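Local atomic coordinates of phosphoribosylaminoimidazole carboxylase, ATPase subunit (PDB entry 3AW8), a protein that probably catalyses the ATP-dependent joining of hydrogencarbonate to 5-aminoimidazole ribonucleotide, giving N5-carboxyaminoimidazole ribonucleotide in purine biosynthesis. Residues 180-185 / 199-204; 241-246 / 257-262. One frame throughout, in Å; residues are numbered along the deposited sequence.

Contacts 1 and 2 are two antiparallel hairpins of one ATP-grasp sheet, their centres about 11 Å apart. Neighbouring strands 179-187 and 241-250 join them: Leu183 N lies 2.7 Å from Leu245 O, a probable hydrogen bond, and Ala185 O probably pairs with Leu243 N in the same way. Both contacts are mainly buried; the partly exposed His203 and Glu258 border AMP. Their geometry differs, the segment axes running 132° apart in contact 1 but 172° in contact 2. Contact 1 is largely polar, with two waters between its strands, and meets the ribose of AMP; contact 2 has one apolar face and another of two alanines and two glutamates, from which Glu258 approaches the phosphate.

Contact 1. Residues 180-185 / 199-204; sequences EVSLLA and VENRHW. With AMP (adenosine monophosphate), chain C.
Glu180 OE1 accepts two hydrogen bonds, from AMP O2' and from water 1, while the edge of the His203 ring lies beside it. The ribose O2' of AMP stands 3.1 Å from Glu180 OE1. Water 1 donates to Glu180 OE1 and accepts from His203 N, its oxygen 2.8 Å from each, and so ties the carboxylate to the backbone of 199-204. Glu180 CG is anti to the carbonyl carbon (chi1 -83°) and the chain is extended beyond it, which carries the carboxylate to the ribose. There it crosses the His203 side chain at about a right angle, carboxylate and imidazole planes 46° apart. An alanine at Glu180 would probably leave AMP O2' and water 1 without their shared acceptor and open a gap beside the His203 edge. The frame beneath is a β-hairpin of the ATP-grasp domain, strands 179-187 and 193-204. Its register is fixed by the hydrogen-bonded pair Ser182/Val199: Ser182 N reaches Val199 O at 2.9 Å and Val199 N reaches Ser182 O at 3.0 Å. Toward the nucleotide, Asn201 N bonds to Glu180 O, and water 2 links Glu180 N with Asn201 O. Ser182 OG is hydrogen-bonded to Ser266 OG, and Asn201 ND2 to Ser211 OG.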
loop_
_atom_site.group_PDB
_atom_site.type_symbol
_atom_site.label_atom_id
_atom_site.label_comp_id
_atom_site.label_asym_id
_atom_site.label_seq_id
_atom_site.Cartn_x
_atom_site.Cartn_y
_atom_site.Cartn_z
ATOM N N GLU A 180 -26.139 -8.748 -8.473
ATOM C CA GLU A 180 -26.048 -7.768 -7.411
ATOM C C GLU A 180 -24.846 -6.901 -7.747
ATOM O O GLU A 180 -23.823 -7.399 -8.213
ATOM C CB GLU A 180 -25.851 -8.459 -6.059
ATOM C CG GLU A 180 -27.151 -8.944 -5.439
ATOM C CD GLU A 180 -26.952 -9.655 -4.116
ATOM O OE1 GLU A 180 -26.647 -10.869 -4.129
ATOM O OE2 GLU A 180 -27.091 -8.998 -3.059
ATOM N N VAL A 181 -24.983 -5.597 -7.556
ATOM C CA VAL A 181 -23.883 -4.691 -7.829
ATOM C C VAL A 181 -23.829 -3.646 -6.728
ATOM O O VAL A 181 -24.773 -3.501 -5.955
ATOM C CB VAL A 181 -24.034 -3.997 -9.219
ATOM C CG1 VAL A 181 -24.039 -5.049 -10.321
ATOM C CG2 VAL A 181 -25.298 -3.149 -9.268
ATOM N N SER A 182 -22.716 -2.933 -6.637
ATOM C CA SER A 182 -22.586 -1.900 -5.620
ATOM C C SER A 182 -21.780 -0.757 -6.187
ATOM O O SER A 182 -20.964 -0.946 -7.089
ATOM C CB SER A 182 -21.894 -2.448 -4.368
ATOM O OG SER A 182 -20.522 -2.672 -4.606
ATOM N N LEU A 183 -22.022 0.435 -5.662
ATOM C CA LEU A 183 -21.306 1.612 -6.122
ATOM C C LEU A 183 -20.668 2.309 -4.936
ATOM O O LEU A 183 -21.365 2.770 -4.032
ATOM C CB LEU A 183 -22.259 2.578 -6.832
ATOM C CG LEU A 183 -21.594 3.866 -7.324
ATOM C CD1 LEU A 183 -21.697 3.944 -8.830
ATOM C CD2 LEU A 183 -22.246 5.074 -6.680
ATOM N N LEU A 184 -19.342 2.362 -4.917
ATOM C CA LEU A 184 -18.655 3.046 -3.838
ATOM C C LEU A 184 -18.558 4.506 -4.265
ATOM O O LEU A 184 -18.092 4.809 -5.360
ATOM C CB LEU A 184 -17.251 2.466 -3.615
ATOM C CG LEU A 184 -17.118 1.031 -3.097
ATOM C CD1 LEU A 184 -18.095 0.821 -1.964
ATOM C CD2 LEU A 184 -17.395 0.027 -4.205
ATOM N N ALA A 185 -19.022 5.407 -3.412
ATOM C CA ALA A 185 -18.976 6.830 -3.719
ATOM C C ALA A 185 -18.295 7.560 -2.579
ATOM O O ALA A 185 -18.243 7.066 -1.452
ATOM C CB ALA A 185 -20.391 7.378 -3.926
ATOM N N VAL A 199 -19.564 -2.259 -9.346
ATOM C CA VAL A 199 -18.868 -3.505 -9.077
ATOM C C VAL A 199 -19.902 -4.615 -8.967
ATOM O O VAL A 199 -20.973 -4.411 -8.393
ATOM C CB VAL A 199 -18.062 -3.411 -7.744
ATOM C CG1 VAL A 199 -17.379 -4.740 -7.436
ATOM C CG2 VAL A 199 -17.031 -2.300 -7.839
ATOM N N GLU A 200 -19.593 -5.780 -9.532
ATOM C CA GLU A 200 -20.509 -6.906 -9.450
ATOM C C GLU A 200 -20.100 -7.771 -8.268
ATOM O O GLU A 200 -18.965 -8.254 -8.201
ATOM C CB GLU A 200 -20.474 -7.734 -10.731
ATOM C CG GLU A 200 -21.139 -9.086 -10.573
ATOM C CD GLU A 200 -21.251 -9.844 -11.867
ATOM O OE1 GLU A 200 -21.464 -11.078 -11.801
ATOM O OE2 GLU A 200 -21.138 -9.208 -12.943
ATOM N N ASN A 201 -21.027 -7.975 -7.340
ATOM C CA ASN A 201 -20.733 -8.767 -6.150
ATOM C C ASN A 201 -21.522 -10.064 -6.122
ATOM O O ASN A 201 -22.707 -10.082 -6.427
ATOM C CB ASN A 201 -21.044 -7.940 -4.898
ATOM C CG ASN A 201 -20.547 -6.514 -5.014
ATOM O OD1 ASN A 201 -21.317 -5.560 -4.877
ATOM N ND2 ASN A 201 -19.252 -6.362 -5.283
ATOM N N ARG A 202 -20.857 -11.154 -5.762
ATOM C CA ARG A 202 -21.518 -12.443 -5.694
ATOM C C ARG A 202 -21.458 -12.968 -4.284
ATOM O O ARG A 202 -20.379 -13.088 -3.704
ATOM C CB ARG A 202 -20.854 -13.445 -6.630
ATOM C CG ARG A 202 -20.917 -13.038 -8.073
ATOM C CD ARG A 202 -20.412 -14.148 -8.944
ATOM N NE ARG A 202 -20.461 -13.763 -10.345
ATOM C CZ ARG A 202 -19.936 -14.485 -11.325
ATOM N NH1 ARG A 202 -19.323 -15.631 -11.046
ATOM N NH2 ARG A 202 -20.018 -14.055 -12.575
ATOM N N HIS A 203 -22.622 -13.286 -3.741
ATOM C CA HIS A 203 -22.710 -13.788 -2.388
ATOM C C HIS A 203 -23.031 -15.264 -2.408
ATOM O O HIS A 203 -23.584 -15.774 -3.379
ATOM C CB HIS A 203 -23.805 -13.041 -1.629
ATOM C CG HIS A 203 -23.631 -11.555 -1.633
ATOM N ND1 HIS A 203 -22.757 -10.905 -0.788
ATOM C CD2 HIS A 203 -24.176 -10.597 -2.421
ATOM C CE1 HIS A 203 -22.771 -9.611 -1.057
ATOM N NE2 HIS A 203 -23.623 -9.398 -2.043
ATOM N N TRP A 204 -22.679 -15.941 -1.324
ATOM C CA TRP A 204 -22.943 -17.352 -1.187
ATOM C C TRP A 204 -22.907 -17.658 0.301
ATOM O O TRP A 204 -21.903 -17.399 0.972
ATOM C CB TRP A 204 -21.884 -18.166 -1.940
ATOM C CG TRP A 204 -22.227 -19.626 -2.112
ATOM C CD1 TRP A 204 -21.839 -20.667 -1.311
ATOM C CD2 TRP A 204 -23.019 -20.200 -3.161
ATOM N NE1 TRP A 204 -22.337 -21.856 -1.800
ATOM C CE2 TRP A 204 -23.065 -21.598 -2.934
ATOM C CE3 TRP A 204 -23.694 -19.672 -4.269
ATOM C CZ2 TRP A 204 -23.757 -22.468 -3.778
ATOM C CZ3 TRP A 204 -24.385 -20.538 -5.109
ATOM C CH2 TRP A 204 -24.409 -21.922 -4.858
HETATM P P AMP C . -28.373 -8.917 3.827
HETATM O O1P AMP C . -27.029 -8.284 3.759
HETATM O O2P AMP C . -29.435 -8.015 3.007
HETATM O O3P AMP C . -28.834 -9.030 5.366
HETATM O "O5'" AMP C . -28.313 -10.411 3.189
HETATM C "C5'" AMP C . -27.942 -10.304 1.801
HETATM C "C4'" AMP C . -28.152 -11.661 1.102
HETATM O "O4'" AMP C . -29.570 -12.032 1.067
HETATM C "C3'" AMP C . -27.655 -11.632 -0.355
HETATM O "O3'" AMP C . -26.961 -12.846 -0.671
HETATM C "C2'" AMP C . -28.922 -11.441 -1.201
HETATM O "O2'" AMP C . -28.836 -12.171 -2.433
HETATM C "C1'" AMP C . -30.081 -11.934 -0.306
HETATM N N9 AMP C . -31.228 -10.994 -0.368
HETATM C C8 AMP C . -31.451 -9.915 0.451
HETATM N N7 AMP C . -32.553 -9.308 0.118
HETATM C C5 AMP C . -33.115 -9.946 -0.928
HETATM C C6 AMP C . -34.290 -9.757 -1.706
HETATM N N6 AMP C . -35.153 -8.709 -1.435
HETATM N N1 AMP C . -34.548 -10.619 -2.716
HETATM C C2 AMP C . -33.725 -11.641 -2.995
HETATM N N3 AMP C . -32.612 -11.852 -2.287
HETATM C C4 AMP C . -32.271 -11.042 -1.260
HETATM O O HOH W 1 -25.038 -12.960 -5.184
HETATM O O HOH W 2 -24.150 -10.737 -8.530
#

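Contact 2. Residues 241-246 / 257-262; sequences GVLALE and NEMAPR. With AMP (adenosine monophosphate), chain C.
Leu245 and Met259, a non-hydrogen-bonded pair, carry the tightly packed face: the side chains lie side by side and point the same way, with Leu245 CD1 3.6 Å from Met259 CB. Met259 CG stands between its backbone N and carbonyl carbon (chi1 77°), and the chain then bends, leaving SD 4.2 Å from Leu243 CD2. Phe104 of helix 97-107 touches both Leu245 and Met259, and Met259 also meets Ala94 of helix 88-94, so two helices pack against this face. The reverse face is looser and more polar. The side chains of Ala244 and Ala260 meet methyl to methyl, CB to CB 4.3 Å, above their paired backbone bonds. Beyond them the carboxylates of Glu246 and Glu258 run alongside each other, OE1 to OE1 3.5 Å, their planes 33° apart. Glu258, partly exposed, brings its OE1 to 2.8 Å from O1P of AMP. Arg262, also partly exposed, lays one guanidinium face over Ala260 CB and forms a salt bridge with Glu68. Backbone bonds hold the register, among them Glu246 N to Glu258 O at 2.8 Å. Glu246 O takes Asn257 N at 2.8 Å and, weakly, Glu258 N at 3.3 Å. Two residues thus face one, a classic β bulge on the outer strand of hairpin 241-250/253-260, at the ATP-grasp nucleotide site, where Glu258 lines the AMP pocket and Asn257 and Glu258 are predicted to bind ATP.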
loop_
_atom_site.group_PDB
_atom_site.type_symbol
_atom_site.label_atom_id
_atom_site.label_comp_id
_atom_site.label_asym_id
_atom_site.label_seq_id
_atom_site.Cartn_x
_atom_site.Cartn_y
_atom_site.Cartn_z
ATOM N N GLY A 241 -16.832 11.358 3.401
ATOM C CA GLY A 241 -16.114 10.100 3.438
ATOM C C GLY A 241 -16.601 9.185 2.340
ATOM O O GLY A 241 -17.130 9.639 1.320
ATOM N N VAL A 242 -16.419 7.889 2.540
ATOM C CA VAL A 242 -16.849 6.922 1.550
ATOM C C VAL A 242 -18.172 6.286 1.938
ATOM O O VAL A 242 -18.384 5.891 3.083
ATOM C CB VAL A 242 -15.775 5.846 1.337
ATOM C CG1 VAL A 242 -16.344 4.666 0.542
ATOM C CG2 VAL A 242 -14.596 6.469 0.601
ATOM N N LEU A 243 -19.061 6.203 0.960
ATOM C CA LEU A 243 -20.388 5.641 1.148
ATOM C C LEU A 243 -20.535 4.464 0.178
ATOM O O LEU A 243 -20.159 4.567 -0.987
ATOM C CB LEU A 243 -21.413 6.750 0.871
ATOM C CG LEU A 243 -22.921 6.588 1.045
ATOM C CD1 LEU A 243 -23.528 6.179 -0.266
ATOM C CD2 LEU A 243 -23.223 5.596 2.146
ATOM N N ALA A 244 -21.051 3.339 0.664
ATOM C CA ALA A 244 -21.228 2.160 -0.176
ATOM C C ALA A 244 -22.706 1.842 -0.361
ATOM O O ALA A 244 -23.429 1.564 0.601
ATOM C CB ALA A 244 -20.507 0.964 0.435
ATOM N N LEU A 245 -23.141 1.883 -1.615
ATOM C CA LEU A 245 -24.524 1.608 -1.972
ATOM C C LEU A 245 -24.631 0.300 -2.748
ATOM O O LEU A 245 -23.980 0.120 -3.776
ATOM C CB LEU A 245 -25.069 2.758 -2.819
ATOM C CG LEU A 245 -26.012 3.777 -2.170
ATOM C CD1 LEU A 245 -25.673 3.959 -0.701
ATOM C CD2 LEU A 245 -25.934 5.097 -2.940
ATOM N N GLU A 246 -25.449 -0.613 -2.242
ATOM C CA GLU A 246 -25.662 -1.897 -2.889
ATOM C C GLU A 246 -27.026 -1.934 -3.566
ATOM O O GLU A 246 -28.037 -1.602 -2.953
ATOM C CB GLU A 246 -25.569 -3.025 -1.866
ATOM C CG GLU A 246 -24.149 -3.414 -1.530
ATOM C CD GLU A 246 -24.077 -4.642 -0.647
ATOM O OE1 GLU A 246 -24.264 -4.500 0.579
ATOM O OE2 GLU A 246 -23.843 -5.753 -1.183
ATOM N N ASN A 257 -30.670 -1.806 -2.180
ATOM C CA ASN A 257 -30.765 -2.921 -1.241
ATOM C C ASN A 257 -30.222 -2.530 0.133
ATOM O O ASN A 257 -30.948 -2.584 1.119
ATOM C CB ASN A 257 -30.003 -4.140 -1.779
ATOM C CG ASN A 257 -29.767 -5.210 -0.712
ATOM O OD1 ASN A 257 -30.689 -5.619 -0.010
ATOM N ND2 ASN A 257 -28.526 -5.668 -0.595
ATOM N N GLU A 258 -28.950 -2.131 0.189
ATOM C CA GLU A 258 -28.297 -1.744 1.445
ATOM C C GLU A 258 -27.309 -0.599 1.289
ATOM O O GLU A 258 -26.755 -0.378 0.213
ATOM C CB GLU A 258 -27.511 -2.915 2.038
ATOM C CG GLU A 258 -28.306 -3.909 2.840
ATOM C CD GLU A 258 -27.418 -4.957 3.491
ATOM O OE1 GLU A 258 -26.747 -5.718 2.756
ATOM O OE2 GLU A 258 -27.389 -5.016 4.740
ATOM N N MET A 259 -27.083 0.117 2.386
ATOM C CA MET A 259 -26.118 1.203 2.398
ATOM C C MET A 259 -25.229 1.004 3.624
ATOM O O MET A 259 -25.686 0.543 4.668
ATOM C CB MET A 259 -26.814 2.571 2.441
ATOM C CG MET A 259 -27.374 2.993 3.787
ATOM S SD MET A 259 -26.585 4.520 4.387
ATOM C CE MET A 259 -27.564 5.765 3.580
ATOM N N ALA A 260 -23.946 1.311 3.477
ATOM C CA ALA A 260 -22.990 1.180 4.573
ATOM C C ALA A 260 -22.224 2.499 4.632
ATOM O O ALA A 260 -21.594 2.900 3.656
ATOM C CB ALA A 260 -22.035 0.015 4.311
ATOM N N PRO A 261 -22.275 3.194 5.777
ATOM C CA PRO A 261 -21.570 4.473 5.906
ATOM C C PRO A 261 -20.078 4.276 6.134
ATOM O O PRO A 261 -19.548 4.703 7.164
ATOM C CB PRO A 261 -22.261 5.112 7.103
ATOM C CG PRO A 261 -22.508 3.929 7.985
ATOM C CD PRO A 261 -23.004 2.868 7.018
ATOM N N ARG A 262 -19.399 3.660 5.165
ATOM C CA ARG A 262 -17.979 3.384 5.319
ATOM C C ARG A 262 -17.382 2.632 4.133
ATOM O O ARG A 262 -18.090 2.216 3.207
ATOM C CB ARG A 262 -17.781 2.512 6.549
ATOM C CG ARG A 262 -18.643 1.246 6.481
ATOM C CD ARG A 262 -18.313 0.261 7.577
ATOM N NE ARG A 262 -19.185 -0.913 7.539
ATOM C CZ ARG A 262 -19.181 -1.842 6.579
ATOM N NH1 ARG A 262 -18.351 -1.759 5.543
ATOM N NH2 ARG A 262 -20.006 -2.874 6.666
HETATM P P AMP C . -28.373 -8.917 3.827
HETATM O O1P AMP C . -27.029 -8.284 3.759
HETATM O O2P AMP C . -29.435 -8.015 3.007
HETATM O O3P AMP C . -28.834 -9.030 5.366
HETATM O "O5'" AMP C . -28.313 -10.411 3.189
HETATM C "C5'" AMP C . -27.942 -10.304 1.801
HETATM C "C4'" AMP C . -28.152 -11.661 1.102
HETATM O "O4'" AMP C . -29.570 -12.032 1.067
HETATM C "C3'" AMP C . -27.655 -11.632 -0.355
HETATM O "O3'" AMP C . -26.961 -12.846 -0.671
HETATM C "C2'" AMP C . -28.922 -11.441 -1.201
HETATM O "O2'" AMP C . -28.836 -12.171 -2.433
HETATM C "C1'" AMP C . -30.081 -11.934 -0.306
HETATM N N9 AMP C . -31.228 -10.994 -0.368
HETATM C C8 AMP C . -31.451 -9.915 0.451
HETATM N N7 AMP C . -32.553 -9.308 0.118
HETATM C C5 AMP C . -33.115 -9.946 -0.928
HETATM C C6 AMP C . -34.290 -9.757 -1.706
HETATM N N6 AMP C . -35.153 -8.709 -1.435
HETATM N N1 AMP C . -34.548 -10.619 -2.716
HETATM C C2 AMP C . -33.725 -11.641 -2.995
HETATM N N3 AMP C . -32.612 -11.852 -2.287
HETATM C C4 AMP C . -32.271 -11.042 -1.260
#